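Local coordinates for lipolytic enzyme, G-D-S-L family (Bacteroides thetaiotaomicron, PDB 7BR2), which metabolizes the drug diltiazem as a gut microbial serine esterase of the SGNH (GDSL) hydrolase family, at residues I318-I323 against E340-Q345; T308-Y314 against W326-A332; M44-M50 against I434-P440; T178-M184 against V215-F220. Residues are numbered along the deposited sequence.

Contact 1: residues I318-I323 against E340-Q345; sequences IDDQEI and ESKTPQ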
# COMPACT_ATOMS: atom_id res chain seq x y z
N ILE A 318 17.87 1.05 -24.35
CA ILE A 318 17.55 -0.29 -23.87
C ILE A 318 16.56 -0.88 -24.85
O ILE A 318 15.51 -0.27 -25.10
CB ILE A 318 16.99 -0.28 -22.44
CG1 ILE A 318 17.99 0.41 -21.50
CG2 ILE A 318 16.71 -1.72 -21.98
CD1 ILE A 318 17.67 0.28 -20.02
N ASP A 319 16.89 -2.04 -25.41
CA ASP A 319 16.08 -2.65 -26.46
C ASP A 319 15.77 -1.65 -27.58
O ASP A 319 14.66 -1.60 -28.11
CB ASP A 319 14.80 -3.26 -25.89
CG ASP A 319 15.01 -4.65 -25.34
OD1 ASP A 319 16.16 -5.14 -25.42
OD2 ASP A 319 14.03 -5.26 -24.85
N ASP A 320 16.75 -0.80 -27.87
CA ASP A 320 16.73 0.19 -28.95
C ASP A 320 15.79 1.37 -28.69
O ASP A 320 15.41 2.08 -29.63
CB ASP A 320 16.42 -0.45 -30.31
CG ASP A 320 16.95 0.39 -31.48
OD1 ASP A 320 18.09 0.90 -31.39
OD2 ASP A 320 16.24 0.54 -32.50
N GLN A 321 15.41 1.61 -27.43
CA GLN A 321 14.62 2.78 -27.08
C GLN A 321 15.52 3.77 -26.35
O GLN A 321 16.13 3.44 -25.33
CB GLN A 321 13.42 2.43 -26.21
CG GLN A 321 12.07 2.73 -26.89
CD GLN A 321 11.79 4.24 -27.09
OE1 GLN A 321 12.01 5.08 -26.20
NE2 GLN A 321 11.31 4.57 -28.30
N GLU A 322 15.58 4.99 -26.87
CA GLU A 322 16.40 6.01 -26.25
C GLU A 322 15.83 6.37 -24.88
O GLU A 322 14.66 6.69 -24.74
CB GLU A 322 16.46 7.24 -27.16
CG GLU A 322 17.19 8.42 -26.54
CD GLU A 322 17.57 9.47 -27.57
OE1 GLU A 322 17.38 9.24 -28.79
OE2 GLU A 322 18.10 10.53 -27.16
N ILE A 323 16.69 6.31 -23.87
CA ILE A 323 16.31 6.63 -22.51
C ILE A 323 16.72 8.06 -22.14
O ILE A 323 15.95 8.79 -21.53
CB ILE A 323 16.95 5.61 -21.55
CG1 ILE A 323 16.69 4.18 -22.03
CG2 ILE A 323 16.49 5.86 -20.12
CD1 ILE A 323 15.21 3.80 -22.10
N GLU A 340 13.83 6.08 -14.70
CA GLU A 340 13.75 6.37 -16.13
C GLU A 340 12.53 5.64 -16.68
O GLU A 340 12.59 4.45 -16.99
CB GLU A 340 15.04 5.92 -16.82
CG GLU A 340 16.29 6.56 -16.24
CD GLU A 340 16.26 8.07 -16.33
OE1 GLU A 340 15.68 8.60 -17.30
OE2 GLU A 340 16.81 8.74 -15.42
N SER A 341 11.41 6.36 -16.78
CA SER A 341 10.14 5.73 -17.17
C SER A 341 10.16 5.19 -18.60
O SER A 341 9.24 4.47 -18.98
CB SER A 341 8.99 6.72 -16.99
OG SER A 341 8.93 7.60 -18.10
N LYS A 342 11.17 5.53 -19.39
CA LYS A 342 11.20 5.07 -20.76
C LYS A 342 11.79 3.67 -20.94
O LYS A 342 11.74 3.15 -22.05
CB LYS A 342 11.98 6.06 -21.62
CG LYS A 342 11.31 7.42 -21.74
CD LYS A 342 12.22 8.34 -22.55
CE LYS A 342 11.73 9.78 -22.56
NZ LYS A 342 11.65 10.34 -23.95
N THR A 343 12.35 3.06 -19.89
CA THR A 343 12.93 1.73 -20.07
C THR A 343 11.82 0.72 -20.34
O THR A 343 10.69 0.89 -19.88
CB THR A 343 13.75 1.28 -18.86
OG1 THR A 343 12.90 0.86 -17.80
CG2 THR A 343 14.67 2.41 -18.38
N PRO A 344 12.13 -0.33 -21.10
CA PRO A 344 11.12 -1.37 -21.35
C PRO A 344 10.64 -2.05 -20.09
O PRO A 344 9.44 -2.31 -19.97
CB PRO A 344 11.84 -2.34 -22.29
CG PRO A 344 12.86 -1.47 -22.97
CD PRO A 344 13.34 -0.54 -21.89
N GLN A 345 11.54 -2.32 -19.13
CA GLN A 345 11.13 -2.94 -17.89
C GLN A 345 10.24 -2.02 -17.06
O GLN A 345 9.38 -2.49 -16.31
CB GLN A 345 12.34 -3.40 -17.06
CG GLN A 345 13.28 -2.30 -16.57
CD GLN A 345 14.54 -2.12 -17.44
OE1 GLN A 345 14.48 -2.17 -18.67
NE2 GLN A 345 15.66 -1.84 -16.78
O HOH W 1 16.27 10.60 -18.91
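An apolar contact joins the tight turn of a beta hairpin to the loop that leads into the long helix 344-377, within the beta-rich part of the chain that carries the antiparallel sheet. Ile323 is the main plug: its CD1 comes 3.5 Å from Lys342 O and 3.7 Å from Thr343 CA, while its CG2 meets Glu340 CB at 3.6 Å. A branched aliphatic side chain suits this place because its two arms, CG2 and CD1, reach different residues of the type I turn Glu340-Thr343. On the preceding strand, Ile318 packs instead on the start of the helix, with CG2 3.6 Å from Pro344 CD and CD1 4.0 Å from Thr343 CG2. Between them runs the two-residue type I' turn Ile318-Gln321, the classic tight connection of a beta hairpin, here linking strands 313-318 and 321-327. Thr343 is the N-cap of the helix, its OG1 accepting from Tyr346 N, and Pro344 fits the first helical turn, where no amide hydrogen is needed. Asp319 rests CB against Pro344 CG at 3.9 Å; its carboxylate forms a salt bridge to Arg443 and accepts from Lys444 N. At the opposite end, water 1 donates to Ile323 O (3.2 Å) and to Glu340 OE1 (2.6 Å).

Contact 2: residues T308-Y314 against W326-A332; sequences TGLKGQY and WDAADLA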
# COMPACT_ATOMS: atom_id res chain seq x y z
N THR A 308 31.88 1.96 -15.42
CA THR A 308 33.15 2.65 -15.23
C THR A 308 34.05 2.22 -16.38
O THR A 308 34.40 1.05 -16.48
CB THR A 308 33.81 2.28 -13.90
OG1 THR A 308 34.20 0.91 -13.96
CG2 THR A 308 32.83 2.46 -12.75
N GLY A 309 34.56 3.19 -17.11
CA GLY A 309 35.27 2.96 -18.35
C GLY A 309 35.36 4.26 -19.09
O GLY A 309 35.32 5.32 -18.46
N LEU A 310 35.53 4.22 -20.40
CA LEU A 310 35.79 5.43 -21.17
C LEU A 310 34.79 6.54 -20.92
O LEU A 310 33.67 6.28 -20.43
CB LEU A 310 35.82 5.10 -22.65
CG LEU A 310 37.01 4.29 -23.14
CD1 LEU A 310 36.89 4.42 -24.62
CD2 LEU A 310 38.41 4.77 -22.65
N LYS A 311 35.18 7.77 -21.22
CA LYS A 311 34.43 8.94 -20.81
C LYS A 311 34.04 9.77 -22.04
O LYS A 311 34.36 9.43 -23.19
CB LYS A 311 35.25 9.77 -19.80
CG LYS A 311 35.87 8.94 -18.65
CD LYS A 311 34.99 8.90 -17.39
CE LYS A 311 35.47 7.85 -16.39
NZ LYS A 311 35.06 8.20 -14.99
N GLY A 312 33.34 10.86 -21.79
CA GLY A 312 32.65 11.58 -22.84
C GLY A 312 31.16 11.53 -22.57
O GLY A 312 30.74 11.27 -21.44
N GLN A 313 30.35 11.78 -23.59
CA GLN A 313 28.90 11.70 -23.44
C GLN A 313 28.32 10.54 -24.25
O GLN A 313 28.69 10.32 -25.41
CB GLN A 313 28.20 13.01 -23.79
CG GLN A 313 28.29 13.95 -22.62
CD GLN A 313 27.57 15.24 -22.84
OE1 GLN A 313 26.36 15.33 -22.67
NE2 GLN A 313 28.33 16.27 -23.23
N TYR A 314 27.42 9.81 -23.61
CA TYR A 314 26.81 8.64 -24.19
C TYR A 314 25.30 8.76 -24.12
O TYR A 314 24.73 9.45 -23.26
CB TYR A 314 27.29 7.35 -23.47
CG TYR A 314 28.78 7.02 -23.65
CD1 TYR A 314 29.75 7.71 -22.95
CD2 TYR A 314 29.20 6.01 -24.52
CE1 TYR A 314 31.10 7.42 -23.11
CE2 TYR A 314 30.56 5.71 -24.68
CZ TYR A 314 31.50 6.43 -23.97
OH TYR A 314 32.84 6.15 -24.12
N TRP A 326 23.79 10.90 -20.88
CA TRP A 326 24.55 11.13 -19.66
C TRP A 326 26.02 11.30 -20.01
O TRP A 326 26.51 10.74 -21.00
CB TRP A 326 24.41 9.96 -18.67
CG TRP A 326 23.12 9.89 -17.88
CD1 TRP A 326 22.89 10.37 -16.62
CD2 TRP A 326 21.89 9.27 -18.29
NE1 TRP A 326 21.60 10.09 -16.23
CE2 TRP A 326 20.97 9.43 -17.24
CE3 TRP A 326 21.48 8.61 -19.46
CZ2 TRP A 326 19.67 8.94 -17.32
CZ3 TRP A 326 20.19 8.13 -19.53
CH2 TRP A 326 19.30 8.30 -18.47
N ASP A 327 26.73 12.04 -19.18
CA ASP A 327 28.18 12.00 -19.23
C ASP A 327 28.70 10.78 -18.48
O ASP A 327 28.11 10.34 -17.48
CB ASP A 327 28.81 13.26 -18.66
CG ASP A 327 30.30 13.27 -18.84
OD1 ASP A 327 30.99 12.59 -18.04
OD2 ASP A 327 30.79 13.88 -19.81
N ALA A 328 29.82 10.24 -18.96
CA ALA A 328 30.35 9.03 -18.36
C ALA A 328 30.83 9.22 -16.93
O ALA A 328 31.05 8.22 -16.24
CB ALA A 328 31.49 8.48 -19.21
N ALA A 329 30.99 10.46 -16.46
CA ALA A 329 31.18 10.67 -15.03
C ALA A 329 29.95 10.21 -14.26
O ALA A 329 30.06 9.50 -13.25
CB ALA A 329 31.50 12.13 -14.75
N ASP A 330 28.75 10.59 -14.74
CA ASP A 330 27.51 10.11 -14.13
C ASP A 330 27.40 8.59 -14.23
O ASP A 330 27.05 7.92 -13.26
CB ASP A 330 26.31 10.77 -14.81
CG ASP A 330 26.19 12.24 -14.47
OD1 ASP A 330 26.46 12.60 -13.31
OD2 ASP A 330 25.83 13.03 -15.38
N LEU A 331 27.72 8.04 -15.41
CA LEU A 331 27.63 6.59 -15.58
C LEU A 331 28.57 5.86 -14.62
O LEU A 331 28.20 4.81 -14.06
CB LEU A 331 27.94 6.23 -17.04
CG LEU A 331 26.92 6.77 -18.05
CD1 LEU A 331 27.34 6.53 -19.49
CD2 LEU A 331 25.58 6.12 -17.78
N ALA A 332 29.77 6.39 -14.41
CA ALA A 332 30.69 5.78 -13.46
C ALA A 332 30.22 5.98 -12.03
O ALA A 332 30.57 5.20 -11.13
CB ALA A 332 32.11 6.34 -13.65
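Trp326 opens this part of the pairing: its N donates to Tyr314 O and its O accepts from Tyr314 N, both at 2.9 Å, so the two residues form an antiparallel hydrogen-bonded pair with their aromatic side chains on one face of the sheet. Asp327, paired with Gln313 on the other face, is the N-cap of helix 328-333; its short side chain reaches forward so that OD1 accepts from Ala329 N at 2.7 Å. Ala328 N then donates to Gly312 O at 2.8 Å, and the small CB of Ala328 fits 3.3 Å from Leu310 O, 3.4 Å from Lys311 CA and 4.1 Å from Tyr314 CE1. Gly312 has backbone angles that would jam a CB against the preceding carbonyl. Leu331 sets CD1 4.1 Å from Tyr314 CB. Ala332 packs its CB 4.0 Å from Thr308 CG2 and 3.7 Å from Lys311 NZ, its small side chain leaving room for both. The arrangement is that of a beta hairpin whose second strand runs directly into a capped short helix.

Contact 3: residues M44-M50 against I434-P440; sequences MTRFPNM and IYEINKP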
# COMPACT_ATOMS: atom_id res chain seq x y z
N MET A 44 4.47 -7.91 -6.35
CA MET A 44 4.25 -8.40 -7.70
C MET A 44 5.44 -8.09 -8.59
O MET A 44 5.74 -8.85 -9.51
CB MET A 44 3.00 -7.77 -8.33
CG MET A 44 1.64 -8.03 -7.65
SD MET A 44 0.42 -6.81 -8.19
CE MET A 44 -1.12 -7.61 -7.72
N THR A 45 6.11 -6.96 -8.36
CA THR A 45 7.21 -6.59 -9.24
C THR A 45 8.57 -7.01 -8.71
O THR A 45 9.46 -7.33 -9.51
CB THR A 45 7.18 -5.09 -9.50
OG1 THR A 45 7.15 -4.40 -8.24
CG2 THR A 45 5.93 -4.74 -10.27
N ARG A 46 8.79 -6.97 -7.39
CA ARG A 46 10.06 -7.37 -6.79
C ARG A 46 10.20 -8.90 -6.64
O ARG A 46 11.33 -9.42 -6.71
CB ARG A 46 10.23 -6.68 -5.44
CG ARG A 46 11.66 -6.69 -4.90
CD ARG A 46 12.62 -5.90 -5.78
NE ARG A 46 11.98 -4.67 -6.19
CZ ARG A 46 12.11 -3.51 -5.55
NH1 ARG A 46 12.84 -3.45 -4.45
NH2 ARG A 46 11.47 -2.43 -5.98
N PHE A 47 9.12 -9.63 -6.36
CA PHE A 47 9.18 -11.08 -6.21
C PHE A 47 8.20 -11.72 -7.20
O PHE A 47 7.23 -12.37 -6.79
CB PHE A 47 8.87 -11.49 -4.77
CG PHE A 47 9.73 -10.79 -3.77
CD1 PHE A 47 11.10 -11.03 -3.70
CD2 PHE A 47 9.17 -9.84 -2.93
CE1 PHE A 47 11.89 -10.36 -2.79
CE2 PHE A 47 9.96 -9.17 -2.01
CZ PHE A 47 11.32 -9.42 -1.95
N PRO A 48 8.46 -11.59 -8.51
CA PRO A 48 7.46 -12.00 -9.51
C PRO A 48 7.16 -13.49 -9.53
O PRO A 48 6.09 -13.89 -10.02
CB PRO A 48 8.10 -11.56 -10.83
CG PRO A 48 9.60 -11.60 -10.56
CD PRO A 48 9.73 -11.13 -9.13
N ASN A 49 8.05 -14.33 -9.00
CA ASN A 49 7.83 -15.76 -8.97
C ASN A 49 7.31 -16.23 -7.62
O ASN A 49 7.28 -17.43 -7.36
CB ASN A 49 9.11 -16.52 -9.31
CG ASN A 49 9.71 -16.09 -10.64
OD1 ASN A 49 9.12 -16.28 -11.70
ND2 ASN A 49 10.92 -15.53 -10.59
N MET A 50 6.90 -15.31 -6.75
CA MET A 50 6.42 -15.64 -5.41
C MET A 50 5.00 -15.11 -5.25
O MET A 50 4.78 -14.08 -4.59
CB MET A 50 7.35 -15.06 -4.35
CG MET A 50 7.15 -15.66 -2.98
SD MET A 50 8.00 -14.74 -1.69
CE MET A 50 7.19 -13.15 -1.80
N ILE A 434 -1.18 -10.42 -14.26
CA ILE A 434 -0.04 -9.82 -13.58
C ILE A 434 1.05 -10.86 -13.35
O ILE A 434 2.22 -10.62 -13.66
CB ILE A 434 -0.48 -9.15 -12.26
CG1 ILE A 434 -1.14 -7.82 -12.54
CG2 ILE A 434 0.72 -8.97 -11.33
CD1 ILE A 434 -1.85 -7.23 -11.33
N TYR A 435 0.70 -12.02 -12.79
CA TYR A 435 1.73 -13.02 -12.51
C TYR A 435 2.15 -13.81 -13.75
O TYR A 435 3.04 -14.66 -13.66
CB TYR A 435 1.27 -13.96 -11.41
CG TYR A 435 1.42 -13.34 -10.04
CD1 TYR A 435 2.65 -13.32 -9.40
CD2 TYR A 435 0.34 -12.72 -9.40
CE1 TYR A 435 2.81 -12.74 -8.16
CE2 TYR A 435 0.49 -12.13 -8.15
CZ TYR A 435 1.74 -12.15 -7.54
OH TYR A 435 1.93 -11.59 -6.30
N GLU A 436 1.54 -13.53 -14.89
CA GLU A 436 2.03 -14.06 -16.15
C GLU A 436 3.02 -13.12 -16.84
O GLU A 436 4.00 -13.58 -17.44
CB GLU A 436 0.83 -14.37 -17.05
CG GLU A 436 1.10 -14.54 -18.55
CD GLU A 436 -0.21 -14.56 -19.36
OE1 GLU A 436 -1.25 -15.00 -18.80
OE2 GLU A 436 -0.21 -14.12 -20.53
N ILE A 437 2.85 -11.80 -16.71
CA ILE A 437 3.69 -10.87 -17.45
C ILE A 437 4.75 -10.20 -16.58
O ILE A 437 5.41 -9.28 -17.04
CB ILE A 437 2.84 -9.81 -18.16
CG1 ILE A 437 2.19 -8.88 -17.13
CG2 ILE A 437 1.85 -10.48 -19.08
CD1 ILE A 437 1.40 -7.74 -17.73
N ASN A 438 4.91 -10.60 -15.32
CA ASN A 438 5.81 -9.87 -14.43
C ASN A 438 7.24 -10.41 -14.43
O ASN A 438 8.05 -9.96 -13.62
CB ASN A 438 5.25 -9.82 -13.00
CG ASN A 438 5.08 -11.19 -12.40
OD1 ASN A 438 5.22 -12.20 -13.08
ND2 ASN A 438 4.74 -11.23 -11.11
N LYS A 439 7.55 -11.37 -15.30
CA LYS A 439 8.89 -11.96 -15.35
C LYS A 439 9.82 -11.11 -16.20
O LYS A 439 9.55 -10.93 -17.40
CB LYS A 439 8.83 -13.38 -15.92
CG LYS A 439 7.59 -14.18 -15.53
CD LYS A 439 7.56 -14.41 -14.03
CE LYS A 439 6.32 -15.19 -13.65
NZ LYS A 439 5.89 -15.00 -12.24
N PRO A 440 10.92 -10.61 -15.66
CA PRO A 440 11.85 -9.83 -16.48
C PRO A 440 12.36 -10.67 -17.63
O PRO A 440 12.58 -11.87 -17.49
CB PRO A 440 12.97 -9.46 -15.51
CG PRO A 440 12.38 -9.58 -14.15
CD PRO A 440 11.37 -10.70 -14.26
O HOH W 2 4.54 -11.49 -5.30
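Met44 and Ile434 form the apolar centre, with Met44 CE 3.7 Å from Ile434 CD1; the flexible thioether lets Met44 fill the space between the ends of helices 35-46 and 417-437. Its CG also lies 4.1 Å from Tyr435 CZ. Further along, Pro48 CG approaches Pro440 CD at 4.2 Å. Outside these apolar pairs, carbonyls take over. Asn438 ND2 donates to Met44 O at 3.0 Å and, weakly, to Pro48 O at 3.2 Å, an amide being able to serve two acceptors at once. Lys439 NZ lies 2.5 Å from Pro48 O and donates to Asn438 OD1 at 3.0 Å. The Tyr435 ring turns its edge to Pro48 O, with CD1 at 3.5 Å. At the rim, water 2 lies 2.8 Å from Tyr435 OH and 2.7 Å from Met50 O; Trp40 also bonds that hydroxyl. Apolar packing is thus joined by polar ties from the Asn438 amide, firm to Met44 O and weak to Pro48 O, both main-chain acceptors where helix 35-46 ends.

Contact 4: residues T178-M184 against V215-F220; sequences TDWNAPM and VMAYLF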
# COMPACT_ATOMS: atom_id res chain seq x y z
N THR A 178 3.91 -3.02 14.11
CA THR A 178 4.49 -1.90 13.39
C THR A 178 3.54 -0.71 13.52
O THR A 178 2.35 -0.88 13.79
CB THR A 178 4.73 -2.23 11.92
OG1 THR A 178 5.41 -1.14 11.30
CG2 THR A 178 3.42 -2.48 11.20
N ASP A 179 4.07 0.49 13.36
CA ASP A 179 3.31 1.70 13.62
C ASP A 179 3.45 2.67 12.46
O ASP A 179 4.56 2.92 11.99
CB ASP A 179 3.76 2.37 14.92
CG ASP A 179 2.96 3.61 15.26
OD1 ASP A 179 1.76 3.69 14.88
OD2 ASP A 179 3.53 4.53 15.89
N TRP A 180 2.31 3.18 11.97
CA TRP A 180 2.34 4.27 11.00
C TRP A 180 2.28 5.64 11.66
O TRP A 180 2.65 6.63 11.03
CB TRP A 180 1.16 4.16 10.02
CG TRP A 180 1.25 3.10 8.92
CD1 TRP A 180 2.27 2.91 8.03
CD2 TRP A 180 0.23 2.15 8.58
NE1 TRP A 180 1.96 1.87 7.18
CE2 TRP A 180 0.72 1.39 7.49
CE3 TRP A 180 -1.04 1.86 9.10
CZ2 TRP A 180 -0.02 0.37 6.91
CZ3 TRP A 180 -1.77 0.82 8.52
CH2 TRP A 180 -1.26 0.09 7.44
N ASN A 181 1.81 5.71 12.90
CA ASN A 181 1.44 6.99 13.49
C ASN A 181 2.68 7.86 13.73
O ASN A 181 2.78 8.98 13.23
CB ASN A 181 0.67 6.75 14.79
CG ASN A 181 -0.17 7.93 15.19
OD1 ASN A 181 0.34 8.99 15.54
ND2 ASN A 181 -1.49 7.76 15.12
N ALA A 182 3.65 7.33 14.49
CA ALA A 182 4.86 8.10 14.78
C ALA A 182 5.63 8.49 13.53
O ALA A 182 5.89 9.70 13.35
CB ALA A 182 5.76 7.32 15.75
N PRO A 183 6.00 7.58 12.62
CA PRO A 183 6.77 8.03 11.45
C PRO A 183 6.01 9.01 10.58
O PRO A 183 6.62 9.93 10.01
CB PRO A 183 7.07 6.72 10.69
CG PRO A 183 6.72 5.62 11.63
CD PRO A 183 5.73 6.13 12.59
N MET A 184 4.70 8.87 10.47
CA MET A 184 3.96 9.78 9.62
C MET A 184 3.81 11.14 10.27
O MET A 184 3.83 12.16 9.58
CB MET A 184 2.60 9.18 9.27
CG MET A 184 2.69 8.08 8.22
SD MET A 184 1.08 7.35 7.86
CE MET A 184 0.44 8.58 6.71
N VAL A 215 3.31 6.32 1.12
CA VAL A 215 4.20 6.40 2.28
C VAL A 215 3.88 5.28 3.25
O VAL A 215 4.78 4.66 3.84
CB VAL A 215 4.11 7.78 2.94
CG1 VAL A 215 4.72 7.75 4.32
CG2 VAL A 215 4.82 8.82 2.08
N MET A 216 2.60 4.99 3.45
CA MET A 216 2.21 3.89 4.33
C MET A 216 2.74 2.56 3.80
O MET A 216 3.23 1.73 4.57
CB MET A 216 0.69 3.85 4.48
CG MET A 216 0.14 4.98 5.30
SD MET A 216 -1.66 5.14 5.20
CE MET A 216 -2.19 3.81 6.28
N ALA A 217 2.63 2.35 2.49
CA ALA A 217 3.17 1.15 1.89
C ALA A 217 4.68 1.09 2.10
O ALA A 217 5.22 0.04 2.46
CB ALA A 217 2.81 1.09 0.41
N TYR A 218 5.35 2.21 1.87
CA TYR A 218 6.79 2.31 2.07
C TYR A 218 7.16 1.90 3.49
O TYR A 218 8.06 1.07 3.69
CB TYR A 218 7.23 3.76 1.81
CG TYR A 218 8.53 4.13 2.48
CD1 TYR A 218 9.75 3.72 1.95
CD2 TYR A 218 8.54 4.84 3.68
CE1 TYR A 218 10.93 4.04 2.57
CE2 TYR A 218 9.71 5.15 4.31
CZ TYR A 218 10.91 4.75 3.76
OH TYR A 218 12.09 5.07 4.39
N LEU A 219 6.44 2.43 4.47
CA LEU A 219 6.76 2.13 5.86
C LEU A 219 6.51 0.67 6.20
O LEU A 219 7.30 0.05 6.92
CB LEU A 219 5.96 3.05 6.79
CG LEU A 219 6.40 4.51 6.74
CD1 LEU A 219 5.39 5.43 7.43
CD2 LEU A 219 7.80 4.63 7.38
N PHE A 220 5.42 0.09 5.68
CA PHE A 220 5.15 -1.32 5.96
C PHE A 220 6.20 -2.20 5.30
O PHE A 220 6.65 -3.20 5.89
CB PHE A 220 3.74 -1.70 5.51
CG PHE A 220 3.30 -3.06 5.98
CD1 PHE A 220 2.60 -3.21 7.16
CD2 PHE A 220 3.58 -4.19 5.23
CE1 PHE A 220 2.20 -4.47 7.59
CE2 PHE A 220 3.18 -5.44 5.64
CZ PHE A 220 2.49 -5.59 6.83
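Trp180, Met216 and Leu219 carry this contact, in which the end of strand 176-179 and the start of helix 181-194 pack on helix 210-223. Trp180 combines a broad apolar surface with one polar hydrogen: NE1 donates to Met216 O at 2.9 Å, although that carbonyl already accepts from Phe220 N within the helix. The Met216 side chain lies along a face of the indole. Its CE sits over the six-membered ring, 3.6 Å from the centroid, in a CH-pi contact, and SD is a longer Met-aromatic partner, 5.0 Å from the centroid of the five-membered ring. An unbranched thioether suits such a flat surface; nearer its base, Met216 CG also meets Met184 SD at 3.6 Å. These elements belong to the alpha/beta SGNH hydrolase fold, a parallel sheet with helices packed on it, and strand 176-179 is an edge strand of that sheet, bonded to strand 131-136. Leu219 points toward the other segment, with CB 3.9 Å from Trp180 CD1, at the indole edge, and CD1 3.9 Å from both Pro183 CB and Met184 CG, so that one methyl bridges these two residues of the helix start. Thr178 CG2 reaches Phe220 CD1 at 4.2 Å. Asp179 faces away and receives Asn181 N on OD1 (2.8 Å) and Ala182 N on OD2 (3.1 Å), fixing the turn into helix 181-194.

How the contacts relate
Contacts 1 and 2 are neighbours, with centres about 18 Å apart. They share strand 321-327 of the antiparallel sheet, their segments alternate along the chain, and they touch where Glu340 meets Trp326. Contact 4 lies in the SGNH hydrolase part, its centre about 38 Å from that of contact 2, and closes before either of them opens. Contact 3, about 19 Å from contact 1 and 25 Å from contact 4 between centres, spans nearly the whole sequence, so the other three are nested in the loop it closes. It brings the last helix, 417-437, back to helix 35-46, tying the SGNH hydrolase fold to the C-terminal half, whose final strand 443-449 joins the same sheet as contacts 1 and 2.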